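Local coordinates for protein arylmalonate decarboxylase (Bordetella bronchiseptica, PDB 3IXL) that catalyses the decarboxylation of 2-aryl-2-methylmalonates to 2-arylpropionates, releasing carbon dioxide, at residues 75-79 / 126-130; 122-126 / 187-191; 34-38 / 58-62; 8-14 / 67-73. The protein carries 2 engineered substitutions. All blocks are in the same frame, centred on the assembly; numbering follows the deposited sequence.

Overall arrangement
Interactions 1 and 2 share Y126 and form the carboxylate end of the pocket that holds 2-phenylacetic acid; their centres lie about 9 Å apart. Interactions 3 and 4, with centres about 7 Å apart, build one parallel sheet and the helix lying on it, joined where I34 O comes within 2.8 Å of M11 N. Interaction 4 also reaches the ligand, since the strands 8-13 and 67-72 end at P14 and M73 beside its phenyl ring, and the chain then continues into helix 75-79 of interaction 1. Interaction 2 lies across the chain's centre from interaction 4, about 20 Å between centres; the ligand touches both these strand ends and the loop after strand 183-187.

Interaction 1: 75-79 / 126-130. With PAC (2-phenylacetic acid), chain C.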
loop_
_atom_site.group_PDB
_atom_site.type_symbol
_atom_site.label_atom_id
_atom_site.label_comp_id
_atom_site.label_asym_id
_atom_site.label_seq_id
_atom_site.Cartn_x
_atom_site.Cartn_y
_atom_site.Cartn_z
ATOM N N THR A 75 -4.157 -2.104 -1.346
ATOM C CA THR A 75 -3.876 -1.476 -2.631
ATOM C C THR A 75 -4.942 -1.906 -3.631
ATOM O O THR A 75 -5.624 -1.068 -4.235
ATOM C CB THR A 75 -2.469 -1.866 -3.165
ATOM O OG1 THR A 75 -1.590 -2.202 -2.078
ATOM C CG2 THR A 75 -1.872 -0.725 -3.983
ATOM N N SER A 76 -5.106 -3.215 -3.784
ATOM C CA SER A 76 -5.980 -3.725 -4.831
ATOM C C SER A 76 -7.465 -3.445 -4.591
ATOM O O SER A 76 -8.207 -3.189 -5.538
ATOM C CB SER A 76 -5.685 -5.200 -5.137
ATOM O OG SER A 76 -5.800 -6.001 -3.980
ATOM N N LEU A 77 -7.893 -3.456 -3.333
ATOM C CA LEU A 77 -9.276 -3.103 -3.015
ATOM C C LEU A 77 -9.566 -1.675 -3.461
ATOM O O LEU A 77 -10.703 -1.347 -3.824
ATOM C CB LEU A 77 -9.509 -3.235 -1.509
ATOM C CG LEU A 77 -10.858 -3.368 -0.842
ATOM C CD1 LEU A 77 -11.782 -4.311 -1.578
ATOM C CD2 LEU A 77 -10.544 -3.942 0.514
ATOM N N SER A 78 -8.535 -0.825 -3.436
ATOM C CA SER A 78 -8.688 0.573 -3.822
ATOM C C SER A 78 -8.385 0.903 -5.295
ATOM O O SER A 78 -8.863 1.926 -5.781
ATOM C CB SER A 78 -7.948 1.511 -2.856
ATOM O OG SER A 78 -6.569 1.195 -2.723
ATOM N N PHE A 79 -7.660 0.034 -6.008
ATOM C CA PHE A 79 -7.392 0.283 -7.438
ATOM C C PHE A 79 -8.183 -0.569 -8.433
ATOM O O PHE A 79 -8.162 -0.261 -9.633
ATOM C CB PHE A 79 -5.874 0.302 -7.785
ATOM C CG PHE A 79 -5.181 -1.061 -7.767
ATOM C CD1 PHE A 79 -5.559 -2.092 -8.641
ATOM C CD2 PHE A 79 -4.108 -1.280 -6.910
ATOM C CE1 PHE A 79 -4.913 -3.327 -8.616
ATOM C CE2 PHE A 79 -3.440 -2.502 -6.882
ATOM C CZ PHE A 79 -3.839 -3.530 -7.735
ATOM N N TYR A 126 0.371 -10.508 -7.069
ATOM C CA TYR A 126 -0.970 -10.827 -7.595
ATOM C C TYR A 126 -1.043 -11.743 -8.799
ATOM O O TYR A 126 -0.047 -11.982 -9.486
ATOM C CB TYR A 126 -1.694 -9.547 -8.010
ATOM C CG TYR A 126 -1.632 -8.372 -7.071
ATOM C CD1 TYR A 126 -1.154 -7.140 -7.516
ATOM C CD2 TYR A 126 -2.113 -8.468 -5.769
ATOM C CE1 TYR A 126 -1.129 -6.036 -6.675
ATOM C CE2 TYR A 126 -2.089 -7.365 -4.910
ATOM C CZ TYR A 126 -1.595 -6.155 -5.386
ATOM O OH TYR A 126 -1.570 -5.041 -4.564
ATOM N N ILE A 127 -2.266 -12.220 -9.053
ATOM C CA ILE A 127 -2.616 -12.839 -10.345
ATOM C C ILE A 127 -2.864 -11.751 -11.399
ATOM O O ILE A 127 -3.075 -10.582 -11.063
ATOM C CB ILE A 127 -3.819 -13.824 -10.247
ATOM C CG1 ILE A 127 -5.093 -13.117 -9.765
ATOM C CG2 ILE A 127 -3.460 -15.001 -9.329
ATOM C CD1 ILE A 127 -6.370 -13.988 -9.869
ATOM N N ASP A 128 -2.861 -12.139 -12.669
ATOM C CA ASP A 128 -2.777 -11.163 -13.751
ATOM C C ASP A 128 -3.976 -10.253 -13.973
ATOM O O ASP A 128 -3.796 -9.130 -14.445
ATOM C CB ASP A 128 -2.334 -11.826 -15.060
ATOM C CG ASP A 128 -0.840 -12.079 -15.101
ATOM O OD1 ASP A 128 -0.087 -11.492 -14.276
ATOM O OD2 ASP A 128 -0.402 -12.868 -15.966
ATOM N N ASP A 129 -5.181 -10.692 -13.618
ATOM C CA ASP A 129 -6.323 -9.773 -13.718
ATOM C C ASP A 129 -6.063 -8.568 -12.822
ATOM O O ASP A 129 -6.319 -7.430 -13.215
ATOM C CB ASP A 129 -7.645 -10.449 -13.334
ATOM C CG ASP A 129 -8.862 -9.528 -13.506
ATOM O OD1 ASP A 129 -8.830 -8.611 -14.352
ATOM O OD2 ASP A 129 -9.854 -9.751 -12.790
ATOM N N VAL A 130 -5.557 -8.830 -11.622
ATOM C CA VAL A 130 -5.242 -7.756 -10.690
ATOM C C VAL A 130 -4.042 -6.929 -11.195
ATOM O O VAL A 130 -4.063 -5.701 -11.112
ATOM C CB VAL A 130 -5.029 -8.303 -9.266
ATOM C CG1 VAL A 130 -4.662 -7.183 -8.297
ATOM C CG2 VAL A 130 -6.294 -9.009 -8.772
HETATM C C1 PAC C . -3.227 -5.448 -1.535
HETATM C C2 PAC C . -3.763 -6.699 -0.866
HETATM C "C1'" PAC C . -3.545 -6.944 0.614
HETATM C "C2'" PAC C . -3.508 -8.284 1.010
HETATM C "C3'" PAC C . -3.324 -8.631 2.347
HETATM C "C4'" PAC C . -3.183 -7.629 3.302
HETATM C "C5'" PAC C . -3.216 -6.283 2.916
HETATM C "C6'" PAC C . -3.406 -5.932 1.575
HETATM O O1 PAC C . -2.541 -4.581 -0.924
HETATM O O2 PAC C . -3.513 -5.335 -2.761
#
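T75, S76 and Y126 close on the carboxylate of 2-phenylacetic acid from the two segments. O2 of the ligand is gripped three times across the contact: Y126 OH donates to it over 2.7 Å, S76 OG over 2.7 Å, and S76 N over 2.8 Å. The ligand's other oxygen, O1, takes T75 N at 3.0 Å, T75 OG1 at 2.8 Å, and also G189 N from the loop after strand 183-187. This is the dioxyanion hole of arylmalonate decarboxylase, in which hydroxyls and backbone N-H groups hold both carboxylate oxygens; the nearby N-terminal end of helix 75-79 would probably help to stabilise the charge. O2 lies at the edge of the Y126 ring, near its plane, beside the phenolic hydroxyl. With its first torsion at 57°, S76 turns OG back alongside its own N-H, and both reach the same oxygen.

Behind this shell, F79 meets Y126 in an oblique aromatic pair, with planes at 73° and F79 CZ 3.8 Å from Y126 CE1. V130 completes the wedge: its CG1 lies over one face of the Y126 ring towards the rim and also 3.8 Å from F79 CZ. S76 CB packs against the same methyl at 3.9 Å. V130 and F79 thus pack on the ring while its hydroxyl meets the ligand.

Further partners fix the hydroxyls: Y48 of helix 45-51 bonds S76 OG, and S211 bonds T75 OG1. F79 continues onto L134 and F137 of helix 128-140, while S105 of helix 104-114 touches T75 and F79.

Interaction 2: 122-126 / 187-191. Engineered in segment 187-191: S188 (natural residue Cys). With PAC (2-phenylacetic acid), chain C.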
loop_
_atom_site.group_PDB
_atom_site.type_symbol
_atom_site.label_atom_id
_atom_site.label_comp_id
_atom_site.label_asym_id
_atom_site.label_seq_id
_atom_site.Cartn_x
_atom_site.Cartn_y
_atom_site.Cartn_z
ATOM N N LEU A 122 6.893 -3.076 -12.142
ATOM C CA LEU A 122 5.958 -3.654 -11.170
ATOM C C LEU A 122 6.433 -5.005 -10.671
ATOM O O LEU A 122 6.714 -5.910 -11.464
ATOM C CB LEU A 122 4.572 -3.822 -11.802
ATOM C CG LEU A 122 3.938 -2.619 -12.508
ATOM C CD1 LEU A 122 2.544 -2.951 -13.069
ATOM C CD2 LEU A 122 3.884 -1.409 -11.584
ATOM N N ALA A 123 6.515 -5.148 -9.350
ATOM C CA ALA A 123 6.852 -6.413 -8.708
ATOM C C ALA A 123 5.692 -6.659 -7.770
ATOM O O ALA A 123 5.540 -5.925 -6.793
ATOM C CB ALA A 123 8.156 -6.276 -7.920
ATOM N N THR A 124 4.848 -7.649 -8.062
ATOM C CA THR A 124 3.600 -7.776 -7.295
ATOM C C THR A 124 3.365 -9.184 -6.783
ATOM O O THR A 124 3.996 -10.144 -7.248
ATOM C CB THR A 124 2.353 -7.393 -8.108
ATOM O OG1 THR A 124 1.904 -8.547 -8.834
ATOM C CG2 THR A 124 2.619 -6.215 -9.053
ATOM N N ALA A 125 2.424 -9.299 -5.844
ATOM C CA ALA A 125 2.043 -10.577 -5.284
ATOM C C ALA A 125 0.932 -11.237 -6.103
ATOM O O ALA A 125 0.599 -12.383 -5.840
ATOM C CB ALA A 125 1.584 -10.394 -3.844
ATOM N N TYR A 126 0.371 -10.508 -7.069
ATOM C CA TYR A 126 -0.970 -10.827 -7.595
ATOM C C TYR A 126 -1.043 -11.743 -8.799
ATOM O O TYR A 126 -0.047 -11.982 -9.486
ATOM C CB TYR A 126 -1.694 -9.547 -8.010
ATOM C CG TYR A 126 -1.632 -8.372 -7.071
ATOM C CD1 TYR A 126 -1.154 -7.140 -7.516
ATOM C CD2 TYR A 126 -2.113 -8.468 -5.769
ATOM C CE1 TYR A 126 -1.129 -6.036 -6.675
ATOM C CE2 TYR A 126 -2.089 -7.365 -4.910
ATOM C CZ TYR A 126 -1.595 -6.155 -5.386
ATOM O OH TYR A 126 -1.570 -5.041 -4.564
ATOM N N SER A 187 4.039 -4.265 -4.973
ATOM C CA SER A 187 2.626 -4.116 -4.652
ATOM C C SER A 187 2.037 -5.323 -3.941
ATOM O O SER A 187 2.178 -6.468 -4.384
ATOM C CB SER A 187 1.805 -3.767 -5.899
ATOM O OG SER A 187 0.521 -3.275 -5.526
ATOM N N SER A 188 1.380 -4.992 -2.831
ATOM C CA SER A 188 0.548 -5.825 -1.949
ATOM C C SER A 188 0.940 -5.552 -0.525
ATOM O O SER A 188 2.081 -5.796 -0.119
ATOM C CB SER A 188 0.601 -7.325 -2.198
ATOM O OG SER A 188 -0.304 -7.946 -1.290
ATOM N N GLY A 189 -0.040 -5.072 0.232
ATOM C CA GLY A 189 0.123 -4.790 1.643
ATOM C C GLY A 189 0.165 -6.045 2.480
ATOM O O GLY A 189 0.270 -5.963 3.703
ATOM N N GLY A 190 0.084 -7.206 1.840
ATOM C CA GLY A 190 0.155 -8.480 2.561
ATOM C C GLY A 190 1.567 -9.008 2.661
ATOM O O GLY A 190 1.826 -9.950 3.403
ATOM N N LEU A 191 2.472 -8.384 1.921
ATOM C CA LEU A 191 3.872 -8.778 1.896
ATOM C C LEU A 191 4.645 -8.104 3.014
ATOM O O LEU A 191 4.364 -6.957 3.376
ATOM C CB LEU A 191 4.489 -8.396 0.550
ATOM C CG LEU A 191 3.887 -9.057 -0.694
ATOM C CD1 LEU A 191 4.450 -8.417 -1.950
ATOM C CD2 LEU A 191 4.139 -10.558 -0.685
HETATM C C1 PAC C . -3.227 -5.448 -1.535
HETATM C C2 PAC C . -3.763 -6.699 -0.866
HETATM C "C1'" PAC C . -3.545 -6.944 0.614
HETATM C "C2'" PAC C . -3.508 -8.284 1.010
HETATM C "C3'" PAC C . -3.324 -8.631 2.347
HETATM C "C4'" PAC C . -3.183 -7.629 3.302
HETATM C "C5'" PAC C . -3.216 -6.283 2.916
HETATM C "C6'" PAC C . -3.406 -5.932 1.575
HETATM O O1 PAC C . -2.541 -4.581 -0.924
HETATM O O2 PAC C . -3.513 -5.335 -2.761
#
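The Y126 ring lies with one face over the carbonyl oxygen of S187, while its hydroxyl accepts a bond from S187 OG at 2.9 Å. S187 OG stands anti to its backbone N (chi1 -164°), which carries it towards the phenol and makes S187 a second-shell residue behind the ligand-binding hydroxyl. S187 also continues the parallel pairing: its N donates to A123 O at 2.9 Å, and its O receives A125 N at 3.2 Å. One residue beyond the T124-S187 bridge in each segment, A125 CB meets S188 CB at 3.6 Å; it also touches L191 CD1.

S188, engineered in place of a natural cysteine, accepts G190 N on its OG in an ST turn; Y126 CE2 is 3.8 Å from S188 CB. A type I turn from S188 to L191 brings G189 N to the ligand's O1 at 2.8 Å, in a practically linear bond of 179°. T124 OG1 forms a second ST turn with Y126 N and is also bonded to N131.

Strands 119-124 and 183-187 are central neighbours in a parallel sheet; L134 of helix 128-140 touches T124 and S187, and M159 of helix 156-160 covers A125, S188 and L191.

Interaction 3: 34-38 / 58-62; sequences IASGL and HARRL
H58 meets S36 through its ring edge: ND1 lies 2.7 Å from S36 OG, in the plane of the imidazole, and either group could be the donor. With chi1 at -169° the serine oxygen swings away from its own N and reaches out from the strand to the helix. Further round the same ring, a water links H58 NE2 to the backbone, lying 3.0 Å from NE2 and 2.8 Å from L38 O, to which it donates. On the carbon side, L38 CD2 comes within 3.6 Å of H58 CD2, the two side chains passing at a slant. The carbonyl oxygen of G37 lies close to H58 CE1.

Helix 55-64 lies antiparallel against strand 33-37, the short axes running at 151° and 8.6 Å apart at their closest. It belongs to the right-handed type of beta-alpha-beta crossover found in such parallel alpha/beta sheets, leading from strand 33-37 over the neighbouring strand 8-13 to strand 67-72.

R61 follows one turn after H58. Its chain is extended from CG to NE, and NH1 donates to S36 OG at 3.1 Å, the oxygen lying near the guanidinium plane, 12° out of it. S36 OG therefore has two nitrogen partners, one from each of two successive helical turns. L62 turns inward instead: CD2 slides past the I34 chain in the opposite sense, 3.9 Å from I34 CG1, and also touches S36 CB, while I12 of strand 8-13 packs on both L62 and H58.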
loop_
_atom_site.group_PDB
_atom_site.type_symbol
_atom_site.label_atom_id
_atom_site.label_comp_id
_atom_site.label_asym_id
_atom_site.label_seq_id
_atom_site.Cartn_x
_atom_site.Cartn_y
_atom_site.Cartn_z
ATOM N N ILE A 34 -4.647 1.986 15.235
ATOM C CA ILE A 34 -5.765 1.100 15.522
ATOM C C ILE A 34 -6.310 0.591 14.207
ATOM O O ILE A 34 -6.144 1.255 13.175
ATOM C CB ILE A 34 -6.876 1.785 16.367
ATOM C CG1 ILE A 34 -7.418 3.039 15.668
ATOM C CG2 ILE A 34 -6.355 2.087 17.780
ATOM C CD1 ILE A 34 -8.657 3.649 16.342
ATOM N N ALA A 35 -6.929 -0.584 14.227
ATOM C CA ALA A 35 -7.346 -1.217 12.988
ATOM C C ALA A 35 -8.688 -1.888 13.119
ATOM O O ALA A 35 -9.148 -2.187 14.218
ATOM C CB ALA A 35 -6.289 -2.200 12.487
ATOM N N SER A 36 -9.313 -2.087 11.972
ATOM C CA SER A 36 -10.606 -2.725 11.881
ATOM C C SER A 36 -10.574 -3.595 10.627
ATOM O O SER A 36 -10.147 -3.137 9.557
ATOM C CB SER A 36 -11.703 -1.666 11.818
ATOM O OG SER A 36 -12.985 -2.257 11.977
ATOM N N GLY A 37 -10.999 -4.851 10.764
ATOM C CA GLY A 37 -10.827 -5.855 9.712
ATOM C C GLY A 37 -12.029 -6.150 8.844
ATOM O O GLY A 37 -13.142 -6.324 9.345
ATOM N N LEU A 38 -11.790 -6.252 7.540
ATOM C CA LEU A 38 -12.854 -6.476 6.562
ATOM C C LEU A 38 -13.307 -7.918 6.448
ATOM O O LEU A 38 -14.471 -8.164 6.140
ATOM C CB LEU A 38 -12.404 -6.011 5.178
ATOM C CG LEU A 38 -12.162 -4.515 5.042
ATOM C CD1 LEU A 38 -11.378 -4.209 3.789
ATOM C CD2 LEU A 38 -13.492 -3.797 4.992
ATOM N N HIS A 58 -16.552 0.600 8.389
ATOM C CA HIS A 58 -15.311 0.442 9.146
ATOM C C HIS A 58 -14.651 1.797 9.405
ATOM O O HIS A 58 -14.111 2.034 10.483
ATOM C CB HIS A 58 -14.346 -0.514 8.439
ATOM C CG HIS A 58 -14.719 -1.953 8.598
ATOM N ND1 HIS A 58 -14.332 -2.701 9.689
ATOM C CD2 HIS A 58 -15.462 -2.775 7.821
ATOM C CE1 HIS A 58 -14.810 -3.927 9.571
ATOM N NE2 HIS A 58 -15.501 -3.998 8.448
ATOM N N ALA A 59 -14.718 2.693 8.417
ATOM C CA ALA A 59 -14.236 4.065 8.608
ATOM C C ALA A 59 -14.956 4.756 9.782
ATOM O O ALA A 59 -14.318 5.399 10.618
ATOM C CB ALA A 59 -14.376 4.873 7.313
ATOM N N ARG A 60 -16.280 4.617 9.826
ATOM C CA ARG A 60 -17.092 5.186 10.894
ATOM C C ARG A 60 -16.724 4.592 12.258
ATOM O O ARG A 60 -16.656 5.327 13.250
ATOM C CB ARG A 60 -18.575 4.961 10.617
ATOM C CG ARG A 60 -19.165 5.774 9.470
ATOM C CD ARG A 60 -20.668 5.481 9.367
ATOM N NE ARG A 60 -21.332 6.171 8.264
ATOM C CZ ARG A 60 -21.855 7.394 8.341
ATOM N NH1 ARG A 60 -21.787 8.089 9.473
ATOM N NH2 ARG A 60 -22.441 7.929 7.278
ATOM N N ARG A 61 -16.479 3.277 12.310
ATOM C CA ARG A 61 -16.056 2.657 13.571
ATOM C C ARG A 61 -14.767 3.294 14.069
ATOM O O ARG A 61 -14.651 3.675 15.237
ATOM C CB ARG A 61 -15.863 1.140 13.454
ATOM C CG ARG A 61 -15.418 0.543 14.793
ATOM C CD ARG A 61 -14.832 -0.834 14.687
ATOM N NE ARG A 61 -14.202 -1.215 15.955
ATOM C CZ ARG A 61 -13.245 -2.132 16.079
ATOM N NH1 ARG A 61 -12.788 -2.768 15.002
ATOM N NH2 ARG A 61 -12.728 -2.406 17.276
ATOM N N LEU A 62 -13.792 3.418 13.174
ATOM C CA LEU A 62 -12.515 4.025 13.548
ATOM C C LEU A 62 -12.665 5.482 14.004
ATOM O O LEU A 62 -11.986 5.920 14.938
ATOM C CB LEU A 62 -11.504 3.898 12.397
ATOM C CG LEU A 62 -11.087 2.451 12.086
ATOM C CD1 LEU A 62 -10.517 2.360 10.679
ATOM C CD2 LEU A 62 -10.094 1.910 13.108
HETATM O O HOH W 1 -16.376 -6.179 6.553
#

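Interaction 4: 8-14 / 67-73; sequences TIGMIVP and AAVVSLM. With PAC (2-phenylacetic acid), chain C.
G10, M11 and I12 pair with V70, S71 and L72 in a parallel beta arrangement, strands 8-13 and 67-72 being the two inner members of a four-stranded parallel sheet. The bonds alternate between the strands. T8 O receives A68 N at 2.8 Å, at a corner of the chain. G10 then works in both directions: its N donates to V69 O at 2.9 Å, and its O takes S71 N at 2.9 Å. S71 O receives I12 N at 2.9 Å, and I12 O receives M73 N at 2.8 Å. T8, G10 and I12, every second residue, thus bond this neighbour. The intervening residues I9, M11 and V13 bond instead to strand 33-37 on the other flank, through I34 and S36, which leaves the central strand bonded along both its edges. S71 O additionally takes a CA-H contact from M11, and G10 O one from V70.

The side chains sort onto two faces. One carries I9, M11, V69 and S71, with I9 and V69 side by side. M73, just past the strand end, folds back against the extended M11: its chain is bent at chi2 and chi3 (-74° and -75°), and its CE comes 3.7 Å from M11 CE; F216 of helix 211-222 covers both methionines. On the other face, I12 meets V70 and L72, with V55 of helix 55-64 against I12.

Where the strands end, P14 CD rests 3.6 Å from M73 O, and P14 CG approaches the ligand's ring carbon C5' at 3.4 Å.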
loop_
_atom_site.group_PDB
_atom_site.type_symbol
_atom_site.label_atom_id
_atom_site.label_comp_id
_atom_site.label_asym_id
_atom_site.label_seq_id
_atom_site.Cartn_x
_atom_site.Cartn_y
_atom_site.Cartn_z
ATOM N N THR A 8 -4.333 9.280 17.014
ATOM C CA THR A 8 -4.430 7.874 16.656
ATOM C C THR A 8 -4.631 7.781 15.146
ATOM O O THR A 8 -5.361 8.575 14.562
ATOM C CB THR A 8 -5.603 7.233 17.396
ATOM O OG1 THR A 8 -5.372 7.337 18.810
ATOM C CG2 THR A 8 -5.738 5.793 17.043
ATOM N N ILE A 9 -3.945 6.838 14.510
ATOM C CA ILE A 9 -4.137 6.611 13.079
ATOM C C ILE A 9 -4.934 5.329 12.894
ATOM O O ILE A 9 -4.538 4.275 13.399
ATOM C CB ILE A 9 -2.788 6.553 12.336
ATOM C CG1 ILE A 9 -2.147 7.948 12.350
ATOM C CG2 ILE A 9 -2.980 6.042 10.897
ATOM C CD1 ILE A 9 -0.706 7.983 11.915
ATOM N N GLY A 10 -6.063 5.427 12.199
ATOM C CA GLY A 10 -6.938 4.284 11.993
ATOM C C GLY A 10 -6.713 3.617 10.652
ATOM O O GLY A 10 -6.519 4.308 9.637
ATOM N N MET A 11 -6.766 2.287 10.643
ATOM C CA MET A 11 -6.497 1.500 9.428
ATOM C C MET A 11 -7.556 0.444 9.196
ATOM O O MET A 11 -7.857 -0.336 10.093
ATOM C CB MET A 11 -5.112 0.864 9.523
ATOM C CG MET A 11 -4.030 1.921 9.466
ATOM S SD MET A 11 -2.365 1.259 9.503
ATOM C CE MET A 11 -1.477 2.679 8.838
ATOM N N ILE A 12 -8.123 0.430 7.995
ATOM C CA ILE A 12 -9.045 -0.615 7.572
ATOM C C ILE A 12 -8.208 -1.663 6.841
ATOM O O ILE A 12 -7.541 -1.337 5.853
ATOM C CB ILE A 12 -10.149 -0.058 6.652
ATOM C CG1 ILE A 12 -10.915 1.081 7.339
ATOM C CG2 ILE A 12 -11.112 -1.181 6.253
ATOM C CD1 ILE A 12 -11.806 1.862 6.391
ATOM N N VAL A 13 -8.207 -2.898 7.346
ATOM C CA VAL A 13 -7.296 -3.938 6.846
ATOM C C VAL A 13 -8.062 -5.144 6.299
ATOM O O VAL A 13 -9.161 -5.419 6.760
ATOM C CB VAL A 13 -6.282 -4.379 7.944
ATOM C CG1 VAL A 13 -5.434 -3.193 8.412
ATOM C CG2 VAL A 13 -6.990 -5.032 9.142
ATOM N N PRO A 14 -7.520 -5.837 5.283
ATOM C CA PRO A 14 -8.223 -7.026 4.769
ATOM C C PRO A 14 -8.568 -8.187 5.739
ATOM O O PRO A 14 -9.702 -8.673 5.682
ATOM C CB PRO A 14 -7.334 -7.488 3.601
ATOM C CG PRO A 14 -6.653 -6.206 3.156
ATOM C CD PRO A 14 -6.352 -5.489 4.449
ATOM N N ALA A 67 -10.005 7.971 16.039
ATOM C CA ALA A 67 -8.986 8.099 15.000
ATOM C C ALA A 67 -8.913 9.519 14.468
ATOM O O ALA A 67 -9.953 10.163 14.276
ATOM C CB ALA A 67 -9.268 7.139 13.857
ATOM N N ALA A 68 -7.696 9.992 14.213
ATOM C CA ALA A 68 -7.494 11.320 13.620
ATOM C C ALA A 68 -7.494 11.260 12.094
ATOM O O ALA A 68 -7.766 12.263 11.428
ATOM C CB ALA A 68 -6.192 11.927 14.119
ATOM N N VAL A 69 -7.145 10.093 11.549
ATOM C CA VAL A 69 -7.145 9.854 10.104
ATOM C C VAL A 69 -7.518 8.394 9.883
ATOM O O VAL A 69 -7.321 7.557 10.777
ATOM C CB VAL A 69 -5.764 10.120 9.465
ATOM C CG1 VAL A 69 -5.283 11.547 9.733
ATOM C CG2 VAL A 69 -4.765 9.154 9.970
ATOM N N VAL A 70 -8.081 8.088 8.717
ATOM C CA VAL A 70 -8.404 6.710 8.371
ATOM C C VAL A 70 -7.789 6.378 7.024
ATOM O O VAL A 70 -7.926 7.157 6.069
ATOM C CB VAL A 70 -9.924 6.492 8.306
ATOM C CG1 VAL A 70 -10.240 5.104 7.758
ATOM C CG2 VAL A 70 -10.541 6.676 9.709
ATOM N N SER A 71 -7.094 5.242 6.952
ATOM C CA SER A 71 -6.577 4.735 5.684
ATOM C C SER A 71 -7.131 3.358 5.383
ATOM O O SER A 71 -7.113 2.474 6.243
ATOM C CB SER A 71 -5.052 4.650 5.709
ATOM O OG SER A 71 -4.607 4.046 4.500
ATOM N N LEU A 72 -7.613 3.175 4.160
ATOM C CA LEU A 72 -7.939 1.847 3.669
ATOM C C LEU A 72 -6.629 1.198 3.236
ATOM O O LEU A 72 -6.072 1.532 2.180
ATOM C CB LEU A 72 -8.929 1.917 2.499
ATOM C CG LEU A 72 -9.226 0.587 1.801
ATOM C CD1 LEU A 72 -9.777 -0.450 2.771
ATOM C CD2 LEU A 72 -10.206 0.769 0.653
ATOM N N MET A 73 -6.138 0.281 4.068
ATOM C CA MET A 73 -4.820 -0.319 3.887
ATOM C C MET A 73 -4.857 -1.571 3.003
ATOM O O MET A 73 -4.455 -2.667 3.415
ATOM C CB MET A 73 -4.173 -0.588 5.243
ATOM C CG MET A 73 -3.792 0.693 5.972
ATOM S SD MET A 73 -2.344 1.531 5.288
ATOM C CE MET A 73 -1.065 0.427 5.918
HETATM C C1 PAC C . -3.227 -5.448 -1.535
HETATM C C2 PAC C . -3.763 -6.699 -0.866
HETATM C "C1'" PAC C . -3.545 -6.944 0.614
HETATM C "C2'" PAC C . -3.508 -8.284 1.010
HETATM C "C3'" PAC C . -3.324 -8.631 2.347
HETATM C "C4'" PAC C . -3.183 -7.629 3.302
HETATM C "C5'" PAC C . -3.216 -6.283 2.916
HETATM C "C6'" PAC C . -3.406 -5.932 1.575
HETATM O O1 PAC C . -2.541 -4.581 -0.924
HETATM O O2 PAC C . -3.513 -5.335 -2.761
#